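Local coordinates for protein trimethylamine-N-oxide reductase (Haemophilus influenzae, PDB 7L5I) that probably reduces S- or N-oxide substrates such as trimethylamine N-oxide at a molybdenum centre carried by two molybdopterin guanine dinucleotide cofactors, at residues D130-T135 with D453-Y458; H122-R127 with P481-V486; R159-N162 with G166-G169. All coordinates share one frame; numbering follows the deposited sequence.

Interaction 1 (D130-T135 with D453-Y458); sequences DEHGST and DIKAVY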
ATOM      1  N   ASP A 130      17.135  11.502  27.405  1.00 17.91           N
ATOM      2  CA  ASP A 130      17.423  11.938  28.774  1.00 18.43           C
ATOM      3  C   ASP A 130      16.290  12.777  29.342  1.00 22.02           C
ATOM      4  O   ASP A 130      15.995  12.700  30.539  1.00 18.97           O
ATOM      5  CB  ASP A 130      18.728  12.729  28.799  1.00 23.31           C
ATOM      6  CG  ASP A 130      19.959  11.833  28.673  1.00 38.38           C
ATOM      7  OD1 ASP A 130      19.839  10.601  28.873  1.00 35.20           O
ATOM      8  OD2 ASP A 130      21.052  12.359  28.377  1.00 41.41           O
ATOM      9  N   GLU A 131      15.656  13.595  28.508  1.00 19.06           N
ATOM     10  CA  GLU A 131      14.640  14.531  28.966  1.00 21.62           C
ATOM     11  C   GLU A 131      13.228  13.961  28.895  1.00 23.62           C
ATOM     12  O   GLU A 131      12.377  14.353  29.702  1.00 27.43           O
ATOM     13  CB  GLU A 131      14.730  15.841  28.162  1.00 24.58           C
ATOM     14  CG  GLU A 131      16.098  16.562  28.316  1.00 39.79           C
ATOM     15  CD  GLU A 131      16.239  17.857  27.498  1.00 53.87           C
ATOM     16  OE1 GLU A 131      17.294  18.519  27.626  1.00 45.51           O
ATOM     17  OE2 GLU A 131      15.317  18.220  26.734  1.00 43.88           O
ATOM     18  N   HIS A 132      12.947  13.052  27.963  1.00 19.60           N
ATOM     19  CA  HIS A 132      11.599  12.517  27.785  1.00 22.38           C
ATOM     20  C   HIS A 132      11.501  11.007  27.674  1.00 22.39           C
ATOM     21  O   HIS A 132      10.411  10.464  27.904  1.00 26.69           O
ATOM     22  CB  HIS A 132      10.966  13.141  26.542  1.00 22.89           C
ATOM     23  CG  HIS A 132      10.866  14.628  26.630  1.00 28.69           C
ATOM     24  ND1 HIS A 132      11.675  15.475  25.909  1.00 33.35           N
ATOM     25  CD2 HIS A 132      10.082  15.417  27.402  1.00 29.94           C
ATOM     26  CE1 HIS A 132      11.377  16.727  26.211  1.00 34.00           C
ATOM     27  NE2 HIS A 132      10.408  16.717  27.111  1.00 31.87           N
ATOM     28  N   GLY A 133      12.555  10.318  27.311  1.00 17.86           N
ATOM     29  CA  GLY A 133      12.544   8.877  27.270  1.00 19.47           C
ATOM     30  C   GLY A 133      11.994   8.402  25.947  1.00 21.11           C
ATOM     31  O   GLY A 133      11.772   9.182  25.016  1.00 17.35           O
ATOM     32  N   SER A 134      11.740   7.096  25.877  1.00 20.12           N
ATOM     33  CA  SER A 134      11.372   6.477  24.609  1.00 17.54           C
ATOM     34  C   SER A 134      10.025   6.956  24.097  1.00 21.54           C
ATOM     35  O   SER A 134       9.797   6.957  22.880  1.00 18.74           O
ATOM     36  CB  SER A 134      11.364   4.962  24.777  1.00 24.10           C
ATOM     37  OG  SER A 134      10.263   4.607  25.594  1.00 28.98           O
ATOM     38  N   THR A 135       9.123   7.368  24.981  1.00 19.66           N
ATOM     39  CA  THR A 135       7.845   7.885  24.533  1.00 20.18           C
ATOM     40  C   THR A 135       7.929   9.274  23.906  1.00 21.71           C
ATOM     41  O   THR A 135       6.894   9.777  23.466  1.00 21.51           O
ATOM     42  CB  THR A 135       6.851   7.882  25.702  1.00 28.86           C
ATOM     43  OG1 THR A 135       7.379   8.634  26.800  1.00 34.63           O
ATOM     44  CG2 THR A 135       6.593   6.443  26.171  1.00 27.43           C
ATOM     45  N   ASP A 453       3.669  12.419  23.403  1.00 18.34           N
ATOM     46  CA  ASP A 453       4.249  13.748  23.208  1.00 21.37           C
ATOM     47  C   ASP A 453       5.610  13.599  22.524  1.00 21.23           C
ATOM     48  O   ASP A 453       6.614  13.325  23.181  1.00 19.72           O
ATOM     49  CB  ASP A 453       4.371  14.457  24.561  1.00 28.34           C
ATOM     50  CG  ASP A 453       4.818  15.901  24.444  1.00 35.93           C
ATOM     51  OD1 ASP A 453       4.953  16.422  23.314  1.00 28.76           O
ATOM     52  OD2 ASP A 453       5.045  16.523  25.506  1.00 42.22           O
ATOM     53  N   ILE A 454       5.646  13.806  21.200  1.00 17.59           N
ATOM     54  CA  ILE A 454       6.782  13.396  20.372  1.00 16.35           C
ATOM     55  C   ILE A 454       7.712  14.581  20.190  1.00 18.19           C
ATOM     56  O   ILE A 454       7.287  15.643  19.721  1.00 17.72           O
ATOM     57  CB  ILE A 454       6.321  12.851  18.996  1.00 13.75           C
ATOM     58  CG1 ILE A 454       5.433  11.613  19.139  1.00 15.01           C
ATOM     59  CG2 ILE A 454       7.543  12.581  18.100  1.00 16.30           C
ATOM     60  CD1 ILE A 454       6.052  10.458  19.888  1.00 16.84           C
ATOM     61  N   LYS A 455       8.994  14.382  20.508  1.00 14.70           N
ATOM     62  CA  LYS A 455      10.044  15.385  20.357  1.00 14.72           C
ATOM     63  C   LYS A 455      11.027  15.085  19.237  1.00 16.18           C
ATOM     64  O   LYS A 455      11.750  15.993  18.809  1.00 16.27           O
ATOM     65  CB  LYS A 455      10.856  15.504  21.653  1.00 20.20           C
ATOM     66  CG  LYS A 455      10.002  15.738  22.884  1.00 25.40           C
ATOM     67  CD  LYS A 455       9.249  17.032  22.783  1.00 28.31           C
ATOM     68  CE  LYS A 455       8.335  17.217  23.986  1.00 37.41           C
ATOM     69  NZ  LYS A 455       7.542  18.461  23.821  1.00 43.08           N
ATOM     70  N   ALA A 456      11.119  13.838  18.801  1.00 12.91           N
ATOM     71  CA  ALA A 456      12.043  13.461  17.747  1.00 13.39           C
ATOM     72  C   ALA A 456      11.338  12.502  16.799  1.00 12.64           C
ATOM     73  O   ALA A 456      10.591  11.627  17.237  1.00 13.49           O
ATOM     74  CB  ALA A 456      13.283  12.799  18.334  1.00 14.77           C
ATOM     75  N   VAL A 457      11.579  12.683  15.505  1.00 11.48           N
ATOM     76  CA  VAL A 457      11.032  11.819  14.465  1.00 10.36           C
ATOM     77  C   VAL A 457      12.204  11.313  13.634  1.00 12.78           C
ATOM     78  O   VAL A 457      13.056  12.101  13.219  1.00 13.23           O
ATOM     79  CB  VAL A 457      10.021  12.556  13.573  1.00 12.58           C
ATOM     80  CG1 VAL A 457       9.657  11.704  12.362  1.00 13.08           C
ATOM     81  CG2 VAL A 457       8.777  12.946  14.399  1.00 14.49           C
ATOM     82  N   TYR A 458      12.258  10.004  13.416  1.00 13.42           N
ATOM     83  CA  TYR A 458      13.251   9.387  12.549  1.00 10.02           C
ATOM     84  C   TYR A 458      12.506   8.548  11.515  1.00 11.60           C
ATOM     85  O   TYR A 458      11.740   7.658  11.883  1.00 12.01           O
ATOM     86  CB  TYR A 458      14.218   8.530  13.377  1.00 11.87           C
ATOM     87  CG  TYR A 458      15.580   8.296  12.760  1.00 12.47           C
ATOM     88  CD1 TYR A 458      15.741   8.089  11.395  1.00 11.53           C
ATOM     89  CD2 TYR A 458      16.719   8.279  13.546  1.00  9.44           C
ATOM     90  CE1 TYR A 458      17.000   7.882  10.840  1.00 14.53           C
ATOM     91  CE2 TYR A 458      17.966   8.090  13.007  1.00 12.12           C
ATOM     92  CZ  TYR A 458      18.110   7.893  11.656  1.00 12.92           C
ATOM     93  OH  TYR A 458      19.381   7.696  11.118  1.00 14.90           O
TER
HETATM   94  O   HOH W   1       4.822  10.801  25.324  1.00 29.14           O
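His132 and Lys455 face each other where the chain leaves a helix on one side and approaches a strand on the other, their CA atoms 8.1 Å apart, while Thr135 and Ile454 bring the two backbones to 7.0 Å between CA atoms. His132 is the first residue past the helix to abandon helical backbone angles, and its imidazole reaches out to meet the lysine. The aliphatic part of Lys455 lies over one face of that ring in a CH-pi contact: Lys455 CG stands 3.9 Å from the centroid, with ND1 of His132 its nearest ring atom at 3.5 Å. Further along, CE of Lys455 passes over the same face and CB of Glu131 lies over the opposite one, each displaced toward the rim. A bend at chi2 (-62°) turns the lysine chain across the ring before it runs out extended, the two side chains crossing at about a right angle. Its ammonium ends in a salt bridge within its own segment, Lys455 NZ to Asp453 OD1 at 3.3 Å, weak as a hydrogen bond. Beyond the ring, a water joins the two backbones, donating to Thr135 O (3.0 Å) and accepting from Asp453 N (2.8 Å). The CD1 methyl of Ile454 also packs against Thr135 O, at 3.7 Å. This surface contact ties the C-terminal end of helix 114-131 to the lead-in of strand 456-460. Lys455 and Ala456 also pack on Val128 of that helix, and their backbones bond to Gly136 just ahead of the edge strand 137-138.

Interaction 2 (H122-R127 with P481-V486); sequences HNQLKR and PDVVIV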
ATOM      1  N   HIS A 122      23.334  11.265  17.299  1.00 14.66           N
ATOM      2  CA  HIS A 122      23.439  10.621  18.600  1.00 15.73           C
ATOM      3  C   HIS A 122      23.138  11.611  19.717  1.00 14.43           C
ATOM      4  O   HIS A 122      22.370  11.318  20.646  1.00 14.06           O
ATOM      5  CB  HIS A 122      24.831  10.036  18.777  1.00 14.91           C
ATOM      6  CG  HIS A 122      25.102   9.565  20.173  1.00 16.31           C
ATOM      7  ND1 HIS A 122      24.507   8.445  20.709  1.00 17.32           N
ATOM      8  CD2 HIS A 122      25.875  10.087  21.152  1.00 19.69           C
ATOM      9  CE1 HIS A 122      24.896   8.300  21.965  1.00 22.13           C
ATOM     10  NE2 HIS A 122      25.742   9.273  22.255  1.00 20.24           N
ATOM     11  N   ASN A 123      23.737  12.800  19.645  1.00 15.03           N
ATOM     12  CA  ASN A 123      23.551  13.785  20.702  1.00 15.58           C
ATOM     13  C   ASN A 123      22.110  14.275  20.785  1.00 15.75           C
ATOM     14  O   ASN A 123      21.592  14.495  21.889  1.00 16.59           O
ATOM     15  CB  ASN A 123      24.500  14.958  20.483  1.00 18.15           C
ATOM     16  CG  ASN A 123      25.939  14.589  20.775  1.00 32.34           C
ATOM     17  OD1 ASN A 123      26.213  13.764  21.648  1.00 29.31           O
ATOM     18  ND2 ASN A 123      26.866  15.188  20.042  1.00 39.29           N
ATOM     19  N   GLN A 124      21.461  14.483  19.633  1.00 13.15           N
ATOM     20  CA  GLN A 124      20.077  14.949  19.628  1.00 14.11           C
ATOM     21  C   GLN A 124      19.113  13.889  20.133  1.00 17.29           C
ATOM     22  O   GLN A 124      18.154  14.214  20.850  1.00 16.76           O
ATOM     23  CB  GLN A 124      19.681  15.394  18.223  1.00 14.33           C
ATOM     24  CG  GLN A 124      20.285  16.717  17.855  1.00 18.12           C
ATOM     25  CD  GLN A 124      19.710  17.825  18.726  1.00 22.30           C
ATOM     26  OE1 GLN A 124      18.493  18.037  18.740  1.00 20.93           O
ATOM     27  NE2 GLN A 124      20.558  18.502  19.461  1.00 23.95           N
ATOM     28  N   LEU A 125      19.352  12.611  19.791  1.00 15.73           N
ATOM     29  CA  LEU A 125      18.476  11.569  20.313  1.00 14.93           C
ATOM     30  C   LEU A 125      18.759  11.321  21.789  1.00 17.76           C
ATOM     31  O   LEU A 125      17.838  11.057  22.563  1.00 16.33           O
ATOM     32  CB  LEU A 125      18.647  10.279  19.517  1.00 16.18           C
ATOM     33  CG  LEU A 125      18.137  10.308  18.068  1.00 14.21           C
ATOM     34  CD1 LEU A 125      18.473   9.001  17.367  1.00 17.56           C
ATOM     35  CD2 LEU A 125      16.633  10.582  17.997  1.00 18.26           C
ATOM     36  N   LYS A 126      20.027  11.400  22.194  1.00 15.17           N
ATOM     37  CA  LYS A 126      20.351  11.264  23.607  1.00 18.00           C
ATOM     38  C   LYS A 126      19.662  12.341  24.431  1.00 17.62           C
ATOM     39  O   LYS A 126      19.173  12.067  25.535  1.00 19.43           O
ATOM     40  CB  LYS A 126      21.863  11.309  23.810  1.00 22.15           C
ATOM     41  CG  LYS A 126      22.271  10.911  25.230  1.00 30.52           C
ATOM     42  CD  LYS A 126      23.706  11.295  25.566  1.00 44.22           C
ATOM     43  CE  LYS A 126      23.953  11.215  27.086  1.00 52.59           C
ATOM     44  NZ  LYS A 126      24.268  12.551  27.683  1.00 67.04           N
ATOM     45  N   ARG A 127      19.603  13.573  23.913  1.00 15.24           N
ATOM     46  CA  ARG A 127      18.935  14.647  24.638  1.00 18.07           C
ATOM     47  C   ARG A 127      17.476  14.298  24.878  1.00 17.93           C
ATOM     48  O   ARG A 127      16.960  14.450  25.996  1.00 17.39           O
ATOM     49  CB  ARG A 127      19.052  15.959  23.860  1.00 20.00           C
ATOM     50  CG  ARG A 127      18.329  17.139  24.516  1.00 24.87           C
ATOM     51  CD  ARG A 127      18.466  18.430  23.691  1.00 29.56           C
ATOM     52  NE  ARG A 127      19.843  18.925  23.618  1.00 33.18           N
ATOM     53  CZ  ARG A 127      20.256  19.896  22.800  1.00 39.42           C
ATOM     54  NH1 ARG A 127      19.406  20.483  21.968  1.00 29.80           N
ATOM     55  NH2 ARG A 127      21.526  20.277  22.809  1.00 38.55           N
ATOM     56  N   PRO A 481       8.307  18.706  16.175  1.00 16.68           N
ATOM     57  CA  PRO A 481       9.432  18.027  16.826  1.00 13.59           C
ATOM     58  C   PRO A 481      10.652  18.920  16.971  1.00 16.80           C
ATOM     59  O   PRO A 481      10.876  19.838  16.183  1.00 15.31           O
ATOM     60  CB  PRO A 481       9.730  16.845  15.894  1.00 19.26           C
ATOM     61  CG  PRO A 481       8.426  16.589  15.147  1.00 16.46           C
ATOM     62  CD  PRO A 481       7.852  17.977  14.970  1.00 17.46           C
ATOM     63  N   ASP A 482      11.459  18.602  17.998  1.00 15.14           N
ATOM     64  CA  ASP A 482      12.757  19.245  18.166  1.00 15.08           C
ATOM     65  C   ASP A 482      13.742  18.830  17.078  1.00 18.19           C
ATOM     66  O   ASP A 482      14.570  19.636  16.651  1.00 15.54           O
ATOM     67  CB  ASP A 482      13.352  18.901  19.528  1.00 17.64           C
ATOM     68  CG  ASP A 482      12.564  19.468  20.691  1.00 25.64           C
ATOM     69  OD1 ASP A 482      11.735  20.365  20.475  1.00 26.55           O
ATOM     70  OD2 ASP A 482      12.807  19.023  21.839  1.00 29.55           O
ATOM     71  N   VAL A 483      13.714  17.560  16.662  1.00 14.94           N
ATOM     72  CA  VAL A 483      14.651  17.055  15.662  1.00 12.09           C
ATOM     73  C   VAL A 483      13.921  16.076  14.743  1.00 12.68           C
ATOM     74  O   VAL A 483      13.101  15.270  15.195  1.00 14.68           O
ATOM     75  CB  VAL A 483      15.893  16.424  16.325  1.00 14.39           C
ATOM     76  CG1 VAL A 483      15.514  15.249  17.214  1.00 16.25           C
ATOM     77  CG2 VAL A 483      16.878  16.006  15.289  1.00 16.19           C
ATOM     78  N   VAL A 484      14.205  16.180  13.439  1.00 13.71           N
ATOM     79  CA  VAL A 484      13.648  15.310  12.407  1.00 11.05           C
ATOM     80  C   VAL A 484      14.821  14.777  11.599  1.00 14.99           C
ATOM     81  O   VAL A 484      15.571  15.557  11.009  1.00 13.30           O
ATOM     82  CB  VAL A 484      12.651  16.045  11.487  1.00 11.07           C
ATOM     83  CG1 VAL A 484      12.181  15.121  10.353  1.00 13.12           C
ATOM     84  CG2 VAL A 484      11.455  16.545  12.290  1.00 12.31           C
ATOM     85  N   ILE A 485      14.989  13.453  11.590  1.00 11.29           N
ATOM     86  CA  ILE A 485      16.093  12.797  10.898  1.00 11.34           C
ATOM     87  C   ILE A 485      15.518  11.868   9.832  1.00 12.67           C
ATOM     88  O   ILE A 485      14.542  11.150  10.091  1.00 12.51           O
ATOM     89  CB  ILE A 485      16.961  11.979  11.885  1.00 15.69           C
ATOM     90  CG1 ILE A 485      17.415  12.873  13.028  1.00 17.43           C
ATOM     91  CG2 ILE A 485      18.144  11.379  11.157  1.00 14.06           C
ATOM     92  CD1 ILE A 485      17.379  12.166  14.357  1.00 20.60           C
ATOM     93  N   VAL A 486      16.143  11.863   8.644  1.00 12.71           N
ATOM     94  CA  VAL A 486      15.730  11.002   7.538  1.00 13.10           C
ATOM     95  C   VAL A 486      16.961  10.332   6.930  1.00 12.60           C
ATOM     96  O   VAL A 486      17.940  11.011   6.604  1.00 13.52           O
ATOM     97  CB  VAL A 486      14.968  11.796   6.447  1.00 11.64           C
ATOM     98  CG1 VAL A 486      14.708  10.920   5.222  1.00 17.08           C
ATOM     99  CG2 VAL A 486      13.689  12.351   6.994  1.00 14.18           C
TER
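Gln124 and Leu125, successive residues of one helix, meet Val483 and Ile485, alternate residues on one face of a strand. The backbones come nearest at Gln124 and Val483, whose CA atoms are 7.0 Å apart. Gln124 points at the strand but does not run straight into it: bent at chi2 (-66°), its chain folds so that the amide oxygen, OE1, lies 3.9 Å from CB of Val483, while its own CB faces the CG2 methyl of the valine at 4.1 Å. The glutamine thus presents both the root and the end of its side chain to the branched valine, and the two cross obliquely. Its amide nitrogen turns to Arg127, about one helical turn on, with NE2 of Gln124 3.4 Å above the guanidinium plane, offset toward the rim. Leu125 and Ile485 touch by their ends alone, CD2 of the leucine meeting CD1 of the isoleucine at 4.0 Å in a purely apolar contact. All four touching residues are buried. This is alpha/beta packing within the molybdopterin oxidoreductase region, helix 114-131 lying across the face of the mixed sheet that holds strand 483-488. Ala456 of the adjoining parallel strand 456-460 touches both Leu125 and Val483, Phe92 of helix 90-94 packs on Gln124 and Val483, and Tyr160 and Met161 of helix 153-163 close on Leu125.

Interaction 3 (R159-N162 with G166-G169); sequences RYMN and GFVG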
ATOM      1  N   ARG A 159      15.456  -1.627  15.136  1.00 12.63           N
ATOM      2  CA  ARG A 159      16.446  -2.410  15.861  1.00 13.38           C
ATOM      3  C   ARG A 159      17.386  -1.505  16.638  1.00 13.33           C
ATOM      4  O   ARG A 159      17.677  -1.753  17.817  1.00 12.82           O
ATOM      5  CB  ARG A 159      17.233  -3.284  14.896  1.00 12.62           C
ATOM      6  CG  ARG A 159      18.146  -4.305  15.589  1.00 14.10           C
ATOM      7  CD  ARG A 159      18.866  -5.138  14.535  1.00 14.58           C
ATOM      8  NE  ARG A 159      19.826  -6.039  15.158  1.00 16.21           N
ATOM      9  CZ  ARG A 159      19.520  -7.245  15.611  1.00 17.35           C
ATOM     10  NH1 ARG A 159      18.284  -7.726  15.473  1.00 15.60           N
ATOM     11  NH2 ARG A 159      20.455  -7.989  16.195  1.00 18.77           N
ATOM     12  N   TYR A 160      17.879  -0.443  16.000  1.00 13.11           N
ATOM     13  CA  TYR A 160      18.705   0.525  16.702  1.00 11.45           C
ATOM     14  C   TYR A 160      17.937   1.216  17.822  1.00 14.89           C
ATOM     15  O   TYR A 160      18.462   1.396  18.927  1.00 14.69           O
ATOM     16  CB  TYR A 160      19.250   1.557  15.704  1.00 13.34           C
ATOM     17  CG  TYR A 160      19.712   2.816  16.391  1.00 12.33           C
ATOM     18  CD1 TYR A 160      20.927   2.871  17.041  1.00 14.10           C
ATOM     19  CD2 TYR A 160      18.914   3.940  16.421  1.00 15.28           C
ATOM     20  CE1 TYR A 160      21.334   4.019  17.698  1.00 14.93           C
ATOM     21  CE2 TYR A 160      19.304   5.081  17.068  1.00 15.83           C
ATOM     22  CZ  TYR A 160      20.507   5.132  17.712  1.00 18.23           C
ATOM     23  OH  TYR A 160      20.881   6.290  18.350  1.00 21.63           O
ATOM     24  N   MET A 161      16.686   1.608  17.561  1.00 13.85           N
ATOM     25  CA  MET A 161      15.910   2.308  18.579  1.00 13.03           C
ATOM     26  C   MET A 161      15.659   1.401  19.775  1.00 16.71           C
ATOM     27  O   MET A 161      15.746   1.843  20.932  1.00 15.79           O
ATOM     28  CB  MET A 161      14.591   2.801  17.991  1.00 16.12           C
ATOM     29  CG  MET A 161      14.772   3.992  17.063  1.00 16.42           C
ATOM     30  SD  MET A 161      15.386   5.466  17.924  1.00 18.39           S
ATOM     31  CE  MET A 161      15.507   6.613  16.554  1.00 17.18           C
ATOM     32  N   ASN A 162      15.399   0.124  19.518  1.00 14.02           N
ATOM     33  CA  ASN A 162      15.177  -0.810  20.615  1.00 15.12           C
ATOM     34  C   ASN A 162      16.453  -1.063  21.393  1.00 16.26           C
ATOM     35  O   ASN A 162      16.412  -1.154  22.621  1.00 17.73           O
ATOM     36  CB  ASN A 162      14.586  -2.112  20.096  1.00 15.12           C
ATOM     37  CG  ASN A 162      13.106  -2.019  19.912  1.00 15.07           C
ATOM     38  OD1 ASN A 162      12.440  -1.251  20.595  1.00 17.35           O
ATOM     39  ND2 ASN A 162      12.573  -2.803  18.988  1.00 17.50           N
ATOM     40  N   GLY A 166      14.153   1.956  23.214  1.00 17.02           N
ATOM     41  CA  GLY A 166      12.781   1.841  22.733  1.00 13.91           C
ATOM     42  C   GLY A 166      12.335   3.085  21.982  1.00 16.53           C
ATOM     43  O   GLY A 166      13.074   4.058  21.823  1.00 15.82           O
ATOM     44  N   PHE A 167      11.089   3.025  21.506  1.00 14.76           N
ATOM     45  CA  PHE A 167      10.522   4.091  20.694  1.00 15.32           C
ATOM     46  C   PHE A 167       9.018   3.904  20.630  1.00 15.13           C
ATOM     47  O   PHE A 167       8.489   2.829  20.914  1.00 16.08           O
ATOM     48  CB  PHE A 167      11.081   4.072  19.268  1.00 14.12           C
ATOM     49  CG  PHE A 167      10.707   2.834  18.494  1.00 14.28           C
ATOM     50  CD1 PHE A 167      11.384   1.629  18.697  1.00 15.74           C
ATOM     51  CD2 PHE A 167       9.673   2.860  17.584  1.00 14.22           C
ATOM     52  CE1 PHE A 167      11.015   0.477  17.986  1.00 15.43           C
ATOM     53  CE2 PHE A 167       9.296   1.714  16.873  1.00 14.20           C
ATOM     54  CZ  PHE A 167       9.971   0.532  17.054  1.00 18.52           C
ATOM     55  N   VAL A 168       8.335   4.953  20.166  1.00 12.57           N
ATOM     56  CA  VAL A 168       6.910   4.872  19.863  1.00 16.37           C
ATOM     57  C   VAL A 168       6.730   4.429  18.414  1.00 14.02           C
ATOM     58  O   VAL A 168       7.248   5.073  17.502  1.00 13.98           O
ATOM     59  CB  VAL A 168       6.221   6.233  20.064  1.00 15.95           C
ATOM     60  CG1 VAL A 168       4.749   6.103  19.719  1.00 19.82           C
ATOM     61  CG2 VAL A 168       6.405   6.783  21.494  1.00 17.54           C
ATOM     62  N   GLY A 169       5.964   3.361  18.198  1.00 14.50           N
ATOM     63  CA  GLY A 169       5.595   2.931  16.873  1.00 15.93           C
ATOM     64  C   GLY A 169       4.123   3.142  16.603  1.00 16.35           C
ATOM     65  O   GLY A 169       3.507   4.045  17.179  1.00 17.43           O
TER
HETATM   66  O   HOH W   2      10.171   0.067  21.591  1.00 27.47           O
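Backbone bonding joins Met161 to Gly166 as the chain leaves its helix: Gly166 N donates to Met161 O over 2.8 Å, with an N-H...O angle of 158°. The donor is tilted out of the carbonyl plane. The hydroxyl of Thr164 also bonds to this oxygen and to Tyr160 O, so its one proton has to be shared between the two carbonyls. Gly166 combines a positive phi with an extended psi, a conformation in which a CB would collide with the preceding carbonyl oxygen.

A water-mediated link runs alongside. The bridging water donates to OD1 of Asn162 (2.8 Å) and accepts from the backbone N of Phe167 (3.1 Å). ND2 of Asn162 donates to Ala406 O, so both ends of the amide are engaged and its rotation is probably fixed.

Nonpolar and edge contacts centre on the Phe167 ring. Asn162 comes in at the ring edge, its OD1 near the ring plane and 3.4 Å from CE1 of Phe167, with the amide turned 41° against the ring. Met161 approaches the ring obliquely by its root, CB lying 3.5 Å from CD1 of Phe167; from there the methionine chain bends at chi2, carrying its sulfur and methyl away from the phenylalanine. With CG of Phe167 placed between backbone N and carbonyl carbon (chi1 65°), the ring turns back against the helix.

Beyond the segments, Gly166 O accepts from Arg129. The arrangement is a turn at a helix C-terminus closed by a 6→1 backbone bond, reminiscent of Schellman-type endings; in this molybdopterin oxidoreductase fold the loop that follows helix 153-163 then runs beside strand 137-138, Val168 bonding through its backbone to Ile137 and Ala139.

Overall arrangement
Interactions 1 and 2 share helix 114-131 and reach neighbouring parallel strands of one mixed sheet; their centres are about 8 Å apart. The strands are probably hydrogen-bonded to each other through Val457 O and Ile485 N (2.9 Å) and through Val457 N and Val483 O (3.0 Å). Interaction 3 lies about 11 Å from interaction 1 and about 13 Å from interaction 2, centre to centre. The methyl CE of Met161 connects it to both, 3.6 Å from CD2 of Tyr458 and 3.9 Å from CD1 of Leu125. The side chains of Ile485 and Met161 are about 10 and 13 Å from a bound molybdopterin guanine dinucleotide, so these two are set back from the cofactor.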